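Local coordinates for protein 2-oxoglutarate-dependent dioxygenase DAO (Oryza sativa subsp. indica, PDB 6KUN) that probably catalyses the 2-oxoglutarate- and iron-dependent oxidation of the auxin indole-3-acetic acid to inactive 2-oxoindole-3-acetic acid, at residues B[7-12]-B[129-134]; B[156-161]-B[242-247]; B[184-189]-B[206-211]; B[220-225]-B[258-263]; B[273-278]-B[293-298]. All coordinates share one frame; numbering follows the deposited sequence.

Contact 1: B[7-12]-B[129-134]; sequences IDLRLA and VDVAGK
Two carboxylates are the flat groups here. D130 offers the syn lone pair of OD1 to its neighbour one helical turn on, the salt bridge K134 NZ to D130 OD1 measuring 3.0 Å; its other oxygen, OD2, lies at van der Waals distance from L9 CD1. The D8 carboxylate is met from above its plane, 35° out of it, by the backbone N of L11, 2.9 Å from D8 OD1. This Asx motif holds the turn where edge strand 6-8 of the large jelly-roll sheet ends, and the turn presents L9 to helix 111-138. With CG anti to its carbonyl carbon, L9 forks against the helix. The L9 and V131 side chains cross at about a right angle, L9 CD1 lying 3.7 Å from V131 CG2, while L9 CD2 sits 3.6 Å from K134 CD. The lysine runs extended as far as CE and bends only at chi4 (46°), which turns NZ back to D130 and leaves K134 CE tight against L9 O at 3.0 Å. An alanine here would remove the methylenes beside L9 CD2 and the ammonium paired with D130, which would probably loosen L9 on the helix and leave the D130 charge less well balanced. V36 of strand 33-37 also touches L9.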
# COMPACT_ATOMS: atom_id res chain seq x y z
N ILE B 7 2.97 -19.28 -4.14
CA ILE B 7 2.48 -20.05 -5.28
C ILE B 7 1.98 -19.08 -6.34
O ILE B 7 1.15 -18.22 -6.04
CB ILE B 7 1.35 -21.03 -4.87
CG1 ILE B 7 1.84 -22.02 -3.80
CG2 ILE B 7 0.79 -21.77 -6.09
CD1 ILE B 7 3.01 -22.88 -4.26
N ASP B 8 2.45 -19.24 -7.56
CA ASP B 8 1.97 -18.41 -8.66
C ASP B 8 0.86 -19.16 -9.39
O ASP B 8 1.10 -20.22 -9.99
CB ASP B 8 3.10 -18.04 -9.62
CG ASP B 8 2.63 -17.14 -10.74
OD1 ASP B 8 1.67 -17.50 -11.44
OD2 ASP B 8 3.21 -16.05 -10.91
N LEU B 9 -0.36 -18.62 -9.33
CA LEU B 9 -1.55 -19.33 -9.77
C LEU B 9 -1.62 -19.40 -11.29
O LEU B 9 -2.21 -20.35 -11.83
CB LEU B 9 -2.82 -18.64 -9.28
CG LEU B 9 -3.18 -18.71 -7.80
CD1 LEU B 9 -4.50 -17.96 -7.51
CD2 LEU B 9 -3.29 -20.15 -7.42
N ARG B 10 -1.08 -18.40 -11.99
CA ARG B 10 -1.04 -18.49 -13.45
C ARG B 10 -0.11 -19.63 -13.86
O ARG B 10 -0.39 -20.38 -14.79
CB ARG B 10 -0.60 -17.15 -14.05
CG ARG B 10 -1.14 -15.93 -13.31
CD ARG B 10 -0.68 -14.56 -13.87
NE ARG B 10 0.57 -14.09 -13.27
CZ ARG B 10 0.80 -12.83 -12.88
NH1 ARG B 10 -0.15 -11.89 -12.98
NH2 ARG B 10 1.96 -12.52 -12.34
N LEU B 11 1.00 -19.79 -13.14
CA LEU B 11 1.97 -20.84 -13.45
C LEU B 11 1.38 -22.23 -13.17
O LEU B 11 1.29 -23.07 -14.09
CB LEU B 11 3.24 -20.57 -12.64
CG LEU B 11 4.36 -21.62 -12.68
CD1 LEU B 11 4.86 -21.74 -14.10
CD2 LEU B 11 5.49 -21.27 -11.73
N ALA B 12 0.87 -22.46 -11.94
CA ALA B 12 0.32 -23.76 -11.56
C ALA B 12 -0.71 -24.26 -12.57
O ALA B 12 -1.52 -23.51 -13.10
CB ALA B 12 -0.36 -23.64 -10.18
N VAL B 129 -12.58 -19.79 -5.62
CA VAL B 129 -13.00 -20.92 -6.43
C VAL B 129 -11.83 -21.44 -7.27
O VAL B 129 -11.58 -22.64 -7.35
CB VAL B 129 -14.20 -20.53 -7.29
CG1 VAL B 129 -14.52 -21.60 -8.34
CG2 VAL B 129 -15.43 -20.29 -6.40
N ASP B 130 -11.08 -20.53 -7.90
CA ASP B 130 -9.91 -20.89 -8.69
C ASP B 130 -8.85 -21.58 -7.83
O ASP B 130 -8.33 -22.64 -8.19
CB ASP B 130 -9.33 -19.65 -9.38
CG ASP B 130 -8.16 -19.98 -10.32
OD1 ASP B 130 -8.27 -20.93 -11.12
OD2 ASP B 130 -7.13 -19.28 -10.26
N VAL B 131 -8.57 -21.01 -6.66
CA VAL B 131 -7.66 -21.66 -5.74
C VAL B 131 -8.16 -23.05 -5.34
O VAL B 131 -7.42 -24.04 -5.40
CB VAL B 131 -7.44 -20.77 -4.51
CG1 VAL B 131 -6.61 -21.54 -3.47
CG2 VAL B 131 -6.74 -19.47 -4.91
N ALA B 132 -9.43 -23.16 -4.93
CA ALA B 132 -9.96 -24.48 -4.58
C ALA B 132 -9.76 -25.49 -5.70
O ALA B 132 -9.33 -26.62 -5.47
CB ALA B 132 -11.43 -24.40 -4.19
N GLY B 133 -10.09 -25.09 -6.94
CA GLY B 133 -9.92 -26.00 -8.08
C GLY B 133 -8.50 -26.48 -8.26
O GLY B 133 -8.26 -27.65 -8.57
N LYS B 134 -7.53 -25.58 -8.08
CA LYS B 134 -6.13 -25.95 -8.22
C LYS B 134 -5.68 -26.86 -7.10
O LYS B 134 -4.95 -27.82 -7.34
CB LYS B 134 -5.25 -24.69 -8.30
CG LYS B 134 -5.47 -23.95 -9.62
CD LYS B 134 -4.71 -22.64 -9.66
CE LYS B 134 -4.51 -22.15 -11.11
NZ LYS B 134 -5.73 -22.23 -11.95

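Contact 2: B[156-161]-B[242-247]; sequences NRYNYT and RVSIAM. With AKG (2-oxoglutaric acid), chain G.
Backbone bonds set the register of this antiparallel pair, whose strand axes approach to 4.8 Å with their directions 158° apart. N156 with S244 and Y158 with R242 are hydrogen-bonded pairs, each joined by two N-H...O bonds, among them N156 N to S244 O at 2.8 Å; R157 with V243 is the non-hydrogen-bonded pair between them. One side-chain bond repeats this link: N156 ND2 donates to S244 OG over 2.9 Å, nearly straight (168°) and within the amide plane, while N156 OD1 is taken by Y86 OH. The 5-carboxylate of 2-oxoglutarate makes the third group of contacts. Y158 OH gives a very short bond to AKG O4, 2.5 Å, with O4 at the edge of the ring. R242, extended from CG to NE, directs NH1 and NH2 at AKG O3, though the place of O3 is less sure. S244 OG lies 2.8 Å from AKG O4. R242 and S244 fit the RXS motif of plant 2-oxoglutarate-dependent dioxygenases, and the paired charges would probably fix this end of the cosubstrate. Apolar contacts are few: R157 CG meets V243 CG2 at 3.9 Å, on the face away from the ligand. Within the jelly roll, strand 151-158 lies between 242-249 and 86-92, where E87 forms a salt bridge with R157, and helix 43-57 packs on R157 and V243.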
# COMPACT_ATOMS: atom_id res chain seq x y z
N ASN B 156 -12.69 -6.65 8.26
CA ASN B 156 -12.40 -6.63 9.69
C ASN B 156 -11.58 -5.38 10.06
O ASN B 156 -10.72 -4.93 9.30
CB ASN B 156 -11.57 -7.86 10.16
CG ASN B 156 -12.09 -9.19 9.62
OD1 ASN B 156 -13.18 -9.63 9.94
ND2 ASN B 156 -11.27 -9.85 8.80
N ARG B 157 -11.80 -4.89 11.28
CA ARG B 157 -10.93 -3.88 11.86
C ARG B 157 -10.66 -4.21 13.32
O ARG B 157 -11.59 -4.44 14.09
CB ARG B 157 -11.54 -2.49 11.75
CG ARG B 157 -10.63 -1.39 12.16
CD ARG B 157 -11.19 -0.04 11.77
NE ARG B 157 -12.09 0.51 12.77
CZ ARG B 157 -12.29 1.82 12.95
NH1 ARG B 157 -11.63 2.69 12.21
NH2 ARG B 157 -13.13 2.24 13.88
N TYR B 158 -9.38 -4.25 13.68
CA TYR B 158 -8.95 -4.43 15.08
C TYR B 158 -8.43 -3.08 15.55
O TYR B 158 -7.47 -2.54 14.98
CB TYR B 158 -7.90 -5.54 15.21
CG TYR B 158 -8.35 -6.87 14.60
CD1 TYR B 158 -8.35 -7.05 13.22
CD2 TYR B 158 -8.79 -7.92 15.40
CE1 TYR B 158 -8.78 -8.24 12.66
CE2 TYR B 158 -9.21 -9.11 14.84
CZ TYR B 158 -9.20 -9.26 13.47
OH TYR B 158 -9.62 -10.45 12.90
N ASN B 159 -9.08 -2.50 16.54
CA ASN B 159 -8.79 -1.14 16.98
C ASN B 159 -7.71 -1.15 18.05
O ASN B 159 -7.95 -0.98 19.24
CB ASN B 159 -10.06 -0.47 17.46
CG ASN B 159 -11.01 -0.22 16.33
OD1 ASN B 159 -10.66 0.45 15.36
ND2 ASN B 159 -12.21 -0.80 16.42
N TYR B 160 -6.48 -1.34 17.58
CA TYR B 160 -5.32 -1.33 18.43
C TYR B 160 -5.01 0.06 18.95
O TYR B 160 -5.36 1.07 18.33
CB TYR B 160 -4.11 -1.85 17.65
CG TYR B 160 -4.19 -3.29 17.20
CD1 TYR B 160 -4.95 -4.22 17.91
CD2 TYR B 160 -3.48 -3.72 16.09
CE1 TYR B 160 -5.00 -5.53 17.53
CE2 TYR B 160 -3.52 -5.04 15.69
CZ TYR B 160 -4.28 -5.94 16.41
OH TYR B 160 -4.31 -7.24 16.02
N THR B 161 -4.34 0.10 20.10
CA THR B 161 -3.87 1.32 20.73
C THR B 161 -2.50 1.04 21.32
O THR B 161 -1.97 -0.09 21.25
CB THR B 161 -4.83 1.76 21.82
OG1 THR B 161 -4.68 0.84 22.91
CG2 THR B 161 -6.30 1.75 21.32
N ARG B 242 -5.61 -2.42 12.62
CA ARG B 242 -5.30 -3.37 11.55
C ARG B 242 -6.57 -3.74 10.79
O ARG B 242 -7.54 -4.24 11.37
CB ARG B 242 -4.64 -4.62 12.12
CG ARG B 242 -4.53 -5.77 11.14
CD ARG B 242 -3.79 -6.95 11.74
NE ARG B 242 -3.75 -8.09 10.83
CZ ARG B 242 -4.78 -8.90 10.60
NH1 ARG B 242 -5.94 -8.68 11.20
NH2 ARG B 242 -4.65 -9.92 9.76
N VAL B 243 -6.57 -3.50 9.48
CA VAL B 243 -7.72 -3.77 8.63
C VAL B 243 -7.40 -4.94 7.71
O VAL B 243 -6.30 -5.04 7.12
CB VAL B 243 -8.15 -2.53 7.84
CG1 VAL B 243 -9.21 -2.91 6.86
CG2 VAL B 243 -8.66 -1.47 8.81
N SER B 244 -8.36 -5.86 7.60
CA SER B 244 -8.16 -7.02 6.77
C SER B 244 -9.45 -7.37 6.07
O SER B 244 -10.53 -6.93 6.46
CB SER B 244 -7.64 -8.23 7.58
OG SER B 244 -8.59 -8.73 8.47
N ILE B 245 -9.31 -8.17 5.02
CA ILE B 245 -10.43 -8.66 4.23
C ILE B 245 -10.22 -10.16 4.07
O ILE B 245 -9.09 -10.63 3.79
CB ILE B 245 -10.46 -7.95 2.87
CG1 ILE B 245 -10.42 -6.44 3.05
CG2 ILE B 245 -11.67 -8.31 2.11
CD1 ILE B 245 -10.15 -5.71 1.80
N ALA B 246 -11.30 -10.91 4.22
CA ALA B 246 -11.22 -12.36 4.09
C ALA B 246 -12.42 -12.92 3.36
O ALA B 246 -13.54 -12.42 3.49
CB ALA B 246 -11.09 -13.05 5.48
N MET B 247 -12.18 -13.97 2.60
CA MET B 247 -13.23 -14.73 1.94
C MET B 247 -13.10 -16.18 2.39
O MET B 247 -12.04 -16.80 2.21
CB MET B 247 -13.10 -14.64 0.42
CG MET B 247 -14.20 -15.41 -0.31
SD MET B 247 -15.87 -14.73 -0.14
CE MET B 247 -15.78 -13.43 -1.36
C1 AKG G . -8.89 -15.51 10.32
O1 AKG G . -8.51 -15.26 9.16
O2 AKG G . -9.80 -16.33 10.56
C2 AKG G . -8.25 -14.82 11.45
O5 AKG G . -7.69 -15.47 12.32
C3 AKG G . -8.30 -13.32 11.52
C4 AKG G . -8.06 -12.73 10.14
C5 AKG G . -8.08 -11.22 10.22
O3 AKG G . -7.01 -10.60 10.00
O4 AKG G . -9.15 -10.65 10.50

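Contact 3: B[184-189]-B[206-211]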
# COMPACT_ATOMS: atom_id res chain seq x y z
N GLU B 184 -4.26 -9.04 4.04
CA GLU B 184 -3.86 -8.45 5.31
C GLU B 184 -3.46 -7.00 5.10
O GLU B 184 -3.16 -6.56 3.99
CB GLU B 184 -2.69 -9.25 5.93
CG GLU B 184 -2.28 -8.84 7.35
CD GLU B 184 -1.22 -9.77 7.93
OE1 GLU B 184 -0.79 -10.70 7.22
OE2 GLU B 184 -0.82 -9.57 9.10
N ASP B 185 -3.49 -6.24 6.18
CA ASP B 185 -3.06 -4.85 6.14
C ASP B 185 -1.58 -4.80 5.79
O ASP B 185 -0.78 -5.42 6.48
CB ASP B 185 -3.30 -4.21 7.50
CG ASP B 185 -3.44 -2.73 7.40
OD1 ASP B 185 -2.75 -2.13 6.54
OD2 ASP B 185 -4.25 -2.18 8.18
N GLU B 186 -1.23 -4.06 4.73
CA GLU B 186 0.17 -3.95 4.33
C GLU B 186 1.03 -3.39 5.46
O GLU B 186 2.19 -3.78 5.60
CB GLU B 186 0.30 -3.05 3.10
CG GLU B 186 -0.59 -3.40 1.94
CD GLU B 186 -0.45 -2.41 0.79
OE1 GLU B 186 -1.45 -2.18 0.08
OE2 GLU B 186 0.67 -1.86 0.60
N CYS B 187 0.48 -2.49 6.26
CA CYS B 187 1.27 -1.80 7.27
C CYS B 187 1.31 -2.52 8.60
O CYS B 187 2.33 -2.46 9.30
CB CYS B 187 0.72 -0.39 7.46
SG CYS B 187 0.53 0.42 5.86
N VAL B 188 0.24 -3.21 8.97
CA VAL B 188 0.10 -3.84 10.27
C VAL B 188 0.02 -5.33 10.00
O VAL B 188 -0.96 -5.81 9.40
CB VAL B 188 -1.15 -3.34 11.02
CG1 VAL B 188 -1.13 -3.83 12.44
CG2 VAL B 188 -1.24 -1.81 10.93
N GLY B 189 1.05 -6.05 10.40
CA GLY B 189 1.03 -7.50 10.26
C GLY B 189 0.31 -8.13 11.44
O GLY B 189 -0.81 -7.74 11.80
N PRO B 206 3.01 -9.29 6.08
CA PRO B 206 2.28 -8.88 4.87
C PRO B 206 3.22 -8.65 3.70
O PRO B 206 4.37 -8.21 3.87
CB PRO B 206 1.57 -7.58 5.30
CG PRO B 206 2.35 -7.08 6.47
CD PRO B 206 2.93 -8.29 7.16
N LEU B 207 2.73 -8.98 2.51
CA LEU B 207 3.48 -8.75 1.26
C LEU B 207 2.53 -8.13 0.25
O LEU B 207 1.61 -8.83 -0.24
CB LEU B 207 4.05 -10.06 0.73
CG LEU B 207 4.92 -10.07 -0.52
CD1 LEU B 207 4.20 -9.53 -1.76
CD2 LEU B 207 6.22 -9.29 -0.27
N PRO B 208 2.71 -6.85 -0.12
CA PRO B 208 1.63 -6.11 -0.78
C PRO B 208 1.18 -6.75 -2.08
O PRO B 208 1.97 -7.36 -2.81
CB PRO B 208 2.25 -4.73 -1.04
CG PRO B 208 3.43 -4.63 -0.11
CD PRO B 208 3.94 -6.04 0.02
N GLY B 209 -0.12 -6.62 -2.36
CA GLY B 209 -0.70 -7.19 -3.56
C GLY B 209 -0.79 -8.70 -3.61
O GLY B 209 -1.27 -9.24 -4.63
N SER B 210 -0.32 -9.42 -2.58
CA SER B 210 -0.46 -10.87 -2.51
C SER B 210 -1.52 -11.21 -1.47
O SER B 210 -1.85 -10.40 -0.60
CB SER B 210 0.84 -11.56 -2.11
OG SER B 210 0.96 -11.61 -0.69
N PHE B 211 -2.06 -12.42 -1.59
CA PHE B 211 -3.07 -12.96 -0.68
C PHE B 211 -2.46 -14.15 0.06
O PHE B 211 -1.54 -14.79 -0.43
CB PHE B 211 -4.33 -13.40 -1.46
CG PHE B 211 -5.08 -12.24 -2.13
CD1 PHE B 211 -6.03 -11.53 -1.45
CD2 PHE B 211 -4.88 -11.94 -3.46
CE1 PHE B 211 -6.73 -10.47 -2.03
CE2 PHE B 211 -5.58 -10.89 -4.07
CZ PHE B 211 -6.52 -10.15 -3.35
O HOH W 1 -2.15 -10.21 2.09
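P206 points its ring into the bend of 184-189 and is gripped along three of its carbons. Its CB stands 3.4 Å from D185 O, its CG 3.4 Å from E186 O, and its CD 3.7 Å from G189 CA. A CB on G189 would come within about 3.0 Å of P206 CD, so the bare backbone there suits the close approach. Farther out, E186 crosses P208 at about a right angle: extended beyond CG, it lays OE2 3.7 Å from P208 CB, while OE1 forms a salt bridge with K50. No direct hydrogen bond joins the two loops. A water bridges them instead, accepting from E184 N and donating to S210 O at 2.7 Å. Each loop is braced internally. D185 OD1 takes C187 N in an Asx turn, and L207 O receives both the N and the OG of S210 across a type II turn, with G209 at positive phi (70°). C187 SG makes a disulfide with C187 of the second subunit, so the bend that receives P206 also takes part in the dimer contact. The two loops follow strands 179-183 and 201-203; D185 OD2 accepts from V243 N of strand 242-249, and F211, opening strand 211-215, packs on helix 111-138.

Contact 4: B[220-225]-B[258-263]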
# COMPACT_ATOMS: atom_id res chain seq x y z
N GLN B 220 -9.28 -30.36 5.86
CA GLN B 220 -8.64 -31.56 6.40
C GLN B 220 -9.56 -32.77 6.26
O GLN B 220 -9.10 -33.86 5.94
CB GLN B 220 -8.27 -31.30 7.87
CG GLN B 220 -8.19 -32.51 8.82
CD GLN B 220 -6.92 -33.34 8.66
OE1 GLN B 220 -5.98 -32.97 7.93
NE2 GLN B 220 -6.92 -34.49 9.31
N ALA B 221 -10.85 -32.59 6.47
CA ALA B 221 -11.78 -33.72 6.42
C ALA B 221 -12.09 -34.11 4.97
O ALA B 221 -12.03 -35.29 4.61
CB ALA B 221 -13.06 -33.41 7.21
N TRP B 222 -12.40 -33.15 4.12
CA TRP B 222 -12.65 -33.43 2.71
C TRP B 222 -11.44 -34.06 2.03
O TRP B 222 -11.60 -34.85 1.09
CB TRP B 222 -13.03 -32.13 2.02
CG TRP B 222 -13.25 -32.20 0.57
CD1 TRP B 222 -14.46 -32.34 -0.08
CD2 TRP B 222 -12.27 -32.07 -0.44
NE1 TRP B 222 -14.26 -32.35 -1.43
CE2 TRP B 222 -12.92 -32.17 -1.68
CE3 TRP B 222 -10.88 -31.88 -0.42
CZ2 TRP B 222 -12.24 -32.09 -2.88
CZ3 TRP B 222 -10.22 -31.79 -1.61
CH2 TRP B 222 -10.89 -31.90 -2.83
N SER B 223 -10.24 -33.73 2.47
CA SER B 223 -9.04 -34.25 1.81
C SER B 223 -8.60 -35.59 2.39
O SER B 223 -7.53 -36.08 2.05
CB SER B 223 -7.93 -33.23 1.91
OG SER B 223 -7.41 -33.19 3.22
N ASN B 224 -9.40 -36.15 3.28
CA ASN B 224 -9.09 -37.37 4.01
C ASN B 224 -7.79 -37.27 4.78
O ASN B 224 -7.01 -38.21 4.79
CB ASN B 224 -9.04 -38.58 3.09
CG ASN B 224 -9.16 -39.86 3.88
OD1 ASN B 224 -9.99 -39.96 4.77
ND2 ASN B 224 -8.25 -40.79 3.63
N GLY B 225 -7.55 -36.12 5.39
CA GLY B 225 -6.34 -35.94 6.17
C GLY B 225 -5.14 -35.42 5.41
O GLY B 225 -4.11 -35.18 6.03
N SER B 258 -17.74 -34.90 2.87
CA SER B 258 -17.30 -36.27 2.68
C SER B 258 -16.15 -36.34 1.69
O SER B 258 -16.23 -35.83 0.58
CB SER B 258 -18.46 -37.15 2.17
OG SER B 258 -18.02 -38.51 2.11
N ALA B 259 -15.05 -36.96 2.12
CA ALA B 259 -13.88 -37.05 1.28
C ALA B 259 -14.22 -37.77 -0.02
O ALA B 259 -15.06 -38.68 -0.02
CB ALA B 259 -12.76 -37.78 2.01
N PRO B 260 -13.62 -37.37 -1.14
CA PRO B 260 -13.78 -38.16 -2.38
C PRO B 260 -13.06 -39.50 -2.30
O PRO B 260 -12.02 -39.65 -1.66
CB PRO B 260 -13.15 -37.24 -3.44
CG PRO B 260 -13.17 -35.82 -2.81
CD PRO B 260 -12.97 -36.06 -1.36
N GLY B 261 -13.62 -40.48 -3.00
CA GLY B 261 -13.00 -41.80 -3.09
C GLY B 261 -11.49 -41.86 -3.31
O GLY B 261 -10.80 -42.64 -2.65
N GLU B 262 -10.94 -41.04 -4.22
CA GLU B 262 -9.57 -41.26 -4.65
C GLU B 262 -8.52 -40.83 -3.61
O GLU B 262 -7.32 -41.06 -3.83
CB GLU B 262 -9.28 -40.52 -5.97
CG GLU B 262 -10.14 -40.95 -7.14
CD GLU B 262 -11.44 -40.14 -7.26
OE1 GLU B 262 -12.11 -39.91 -6.22
OE2 GLU B 262 -11.77 -39.75 -8.40
N LEU B 263 -8.95 -40.22 -2.50
CA LEU B 263 -8.01 -39.82 -1.45
C LEU B 263 -7.90 -40.83 -0.31
O LEU B 263 -7.09 -40.62 0.60
CB LEU B 263 -8.40 -38.46 -0.87
CG LEU B 263 -8.51 -37.30 -1.86
CD1 LEU B 263 -7.34 -37.29 -2.80
CD2 LEU B 263 -9.81 -37.39 -2.63
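The backbones meet where helix 217-222 ends, the CA atoms of W222 and A259 being 4.1 Å apart and A259 CA lying 3.2 Å from W222 O in a CA-H...O contact with 138° at the hydrogen. W222, with CG anti to its backbone N, offers one indole face to P260: CD sits 3.9 Å from the centroid of the five-membered ring, 11° off the normal, a CH-pi contact, and P260 CG reaches W222 CE2 at 3.8 Å. The W222 ring also meets that of F178 edge-to-face. An alanine here would take away the indole face under P260 and would probably leave this loop less firmly held against the helix end. N224 ND2 gives a bond to L263 O, 3.2 Å, from above the carbonyl plane, while N224 OD1 accepts from R271 N. The CB atoms of N224 and L263 also touch, 4.0 Å apart. Positive phi at N224 (56°), with G225 N bonded to Q220 O and N224 N to A221 O, identifies the Schellman motif that closes the helix.

Contact 5: B[273-278]-B[293-298]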
# COMPACT_ATOMS: atom_id res chain seq x y z
N ARG B 273 -16.00 -39.75 9.52
CA ARG B 273 -17.35 -40.04 9.03
C ARG B 273 -17.86 -38.82 8.27
O ARG B 273 -17.40 -37.69 8.48
CB ARG B 273 -18.29 -40.38 10.20
CG ARG B 273 -18.88 -39.21 10.92
CD ARG B 273 -19.48 -39.64 12.27
NE ARG B 273 -18.46 -40.17 13.17
CZ ARG B 273 -18.48 -40.06 14.50
NH1 ARG B 273 -19.47 -39.42 15.09
NH2 ARG B 273 -17.50 -40.57 15.22
N GLU B 274 -18.82 -39.06 7.37
CA GLU B 274 -19.52 -37.97 6.72
C GLU B 274 -20.26 -37.15 7.77
O GLU B 274 -20.78 -37.71 8.75
CB GLU B 274 -20.51 -38.48 5.67
CG GLU B 274 -19.86 -39.27 4.53
CD GLU B 274 -20.86 -39.69 3.46
OE1 GLU B 274 -22.08 -39.51 3.65
OE2 GLU B 274 -20.41 -40.23 2.43
N PHE B 275 -20.29 -35.82 7.59
CA PHE B 275 -20.98 -34.93 8.50
C PHE B 275 -21.49 -33.71 7.75
O PHE B 275 -21.03 -33.34 6.66
CB PHE B 275 -20.10 -34.56 9.71
CG PHE B 275 -18.83 -33.79 9.36
CD1 PHE B 275 -17.66 -34.48 9.04
CD2 PHE B 275 -18.81 -32.42 9.38
CE1 PHE B 275 -16.51 -33.78 8.73
CE2 PHE B 275 -17.67 -31.71 9.08
CZ PHE B 275 -16.53 -32.39 8.75
N LYS B 276 -22.50 -33.07 8.38
CA LYS B 276 -23.03 -31.80 7.91
C LYS B 276 -22.20 -30.66 8.50
O LYS B 276 -22.00 -30.60 9.73
CB LYS B 276 -24.49 -31.63 8.35
CG LYS B 276 -25.45 -32.64 7.70
CD LYS B 276 -25.62 -32.39 6.19
CE LYS B 276 -26.90 -33.04 5.65
NZ LYS B 276 -28.11 -32.70 6.47
N TYR B 277 -21.76 -29.75 7.63
CA TYR B 277 -20.93 -28.64 8.07
C TYR B 277 -21.60 -27.84 9.19
O TYR B 277 -20.96 -27.52 10.22
CB TYR B 277 -20.63 -27.74 6.88
CG TYR B 277 -19.89 -26.49 7.27
CD1 TYR B 277 -18.64 -26.58 7.85
CD2 TYR B 277 -20.44 -25.22 7.06
CE1 TYR B 277 -17.95 -25.46 8.22
CE2 TYR B 277 -19.74 -24.10 7.41
CZ TYR B 277 -18.50 -24.21 8.00
OH TYR B 277 -17.79 -23.08 8.37
N ASP B 278 -22.88 -27.55 9.02
CA ASP B 278 -23.67 -26.88 10.04
C ASP B 278 -23.51 -27.58 11.39
O ASP B 278 -23.22 -26.93 12.40
CB ASP B 278 -25.14 -26.83 9.64
CG ASP B 278 -25.95 -25.89 10.52
OD1 ASP B 278 -25.71 -24.66 10.45
OD2 ASP B 278 -26.82 -26.37 11.27
N GLU B 293 -9.66 -29.62 17.28
CA GLU B 293 -9.77 -30.76 18.18
C GLU B 293 -11.09 -31.49 17.98
O GLU B 293 -11.15 -32.71 18.08
CB GLU B 293 -9.64 -30.33 19.65
CG GLU B 293 -8.50 -29.34 19.92
CD GLU B 293 -8.98 -27.91 19.83
OE1 GLU B 293 -8.47 -27.06 20.58
OE2 GLU B 293 -9.92 -27.66 19.03
N ALA B 294 -12.16 -30.75 17.69
CA ALA B 294 -13.47 -31.37 17.56
C ALA B 294 -13.54 -32.34 16.39
O ALA B 294 -14.42 -33.19 16.35
CB ALA B 294 -14.55 -30.30 17.41
N LEU B 295 -12.64 -32.25 15.41
CA LEU B 295 -12.69 -33.25 14.34
C LEU B 295 -12.42 -34.65 14.86
O LEU B 295 -12.82 -35.63 14.23
CB LEU B 295 -11.70 -32.96 13.23
CG LEU B 295 -12.14 -31.95 12.18
CD1 LEU B 295 -11.02 -31.88 11.11
CD2 LEU B 295 -13.46 -32.26 11.53
N ALA B 296 -11.69 -34.78 15.96
CA ALA B 296 -11.42 -36.12 16.49
C ALA B 296 -12.70 -36.78 16.96
O ALA B 296 -12.77 -38.01 17.02
CB ALA B 296 -10.40 -36.07 17.63
N ARG B 297 -13.73 -36.00 17.29
CA ARG B 297 -14.99 -36.62 17.65
C ARG B 297 -15.71 -37.19 16.44
O ARG B 297 -16.74 -37.83 16.61
CB ARG B 297 -15.86 -35.58 18.35
CG ARG B 297 -15.11 -34.87 19.47
CD ARG B 297 -15.91 -33.77 20.05
NE ARG B 297 -15.24 -33.12 21.16
CZ ARG B 297 -15.29 -33.55 22.41
NH1 ARG B 297 -15.95 -34.66 22.71
NH2 ARG B 297 -14.66 -32.88 23.36
N LEU B 298 -15.19 -36.98 15.23
CA LEU B 298 -15.83 -37.41 14.00
C LEU B 298 -15.06 -38.53 13.28
O LEU B 298 -15.28 -38.77 12.09
CB LEU B 298 -16.03 -36.20 13.08
CG LEU B 298 -16.92 -35.13 13.72
CD1 LEU B 298 -17.04 -33.85 12.93
CD2 LEU B 298 -18.31 -35.74 13.91
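The C-terminal tail folds back here on strand 275-276, which pairs with 256-257 and leads directly into helix 277-287; that helix carries R281 and R284 of the indole-3-acetic acid pocket. F275 takes the crowded first torsion (chi1 63°), its CG between the backbone N and the carbonyl carbon, and so turns a ring face to the tail. L298 CD1 stands over the centre of that face, 4.0 Å from the centroid and 12° off the normal, a CH-pi contact. L295 CD2 comes obliquely to the far end of the ring, 4.1 Å from F275 CZ. The polar link is backbone to backbone: R273 N donates to L298 O over 2.8 Å, nearly along the C=O axis at 170°. R273 then bends at chi3 and spreads its guanidinium across the tail, with L298 CA over one face, 3.8 Å from R273 CZ, and NH2 bonded to A299 O. R297 reaches away instead, to a salt bridge with E289. One well-aligned hydrogen bond thus ties the end of the tail to the residues just before the strand, while the apolar part rests on two leucines against the buried F275; the R273 guanidinium lies on the exposed side, flat against the backbone of L298.

In the fold
Contacts 1, 2 and 4 are buried, contact 5 is partly so, and contact 3 lies at the surface, on the dimer side. Contacts 1 and 2 both reach the large sheet, one at its edge strand 6-8 and the other at inner strands, with centres about 26 Å apart. Contact 3 nests in the loop closed by contact 2 and touches it, V188 CG1 packing on R242 CB at 3.6 Å. Contacts 4 and 5 form a second cluster, joined by S258 and E274 and by A221 against F275. Regular backbone pairing and ligand-facing polar groups mark contact 2; contacts 4 and 5 each pair a CH-pi contact with one hydrogen bond, whereas contacts 1 and 3 have no direct hydrogen bond between their segments.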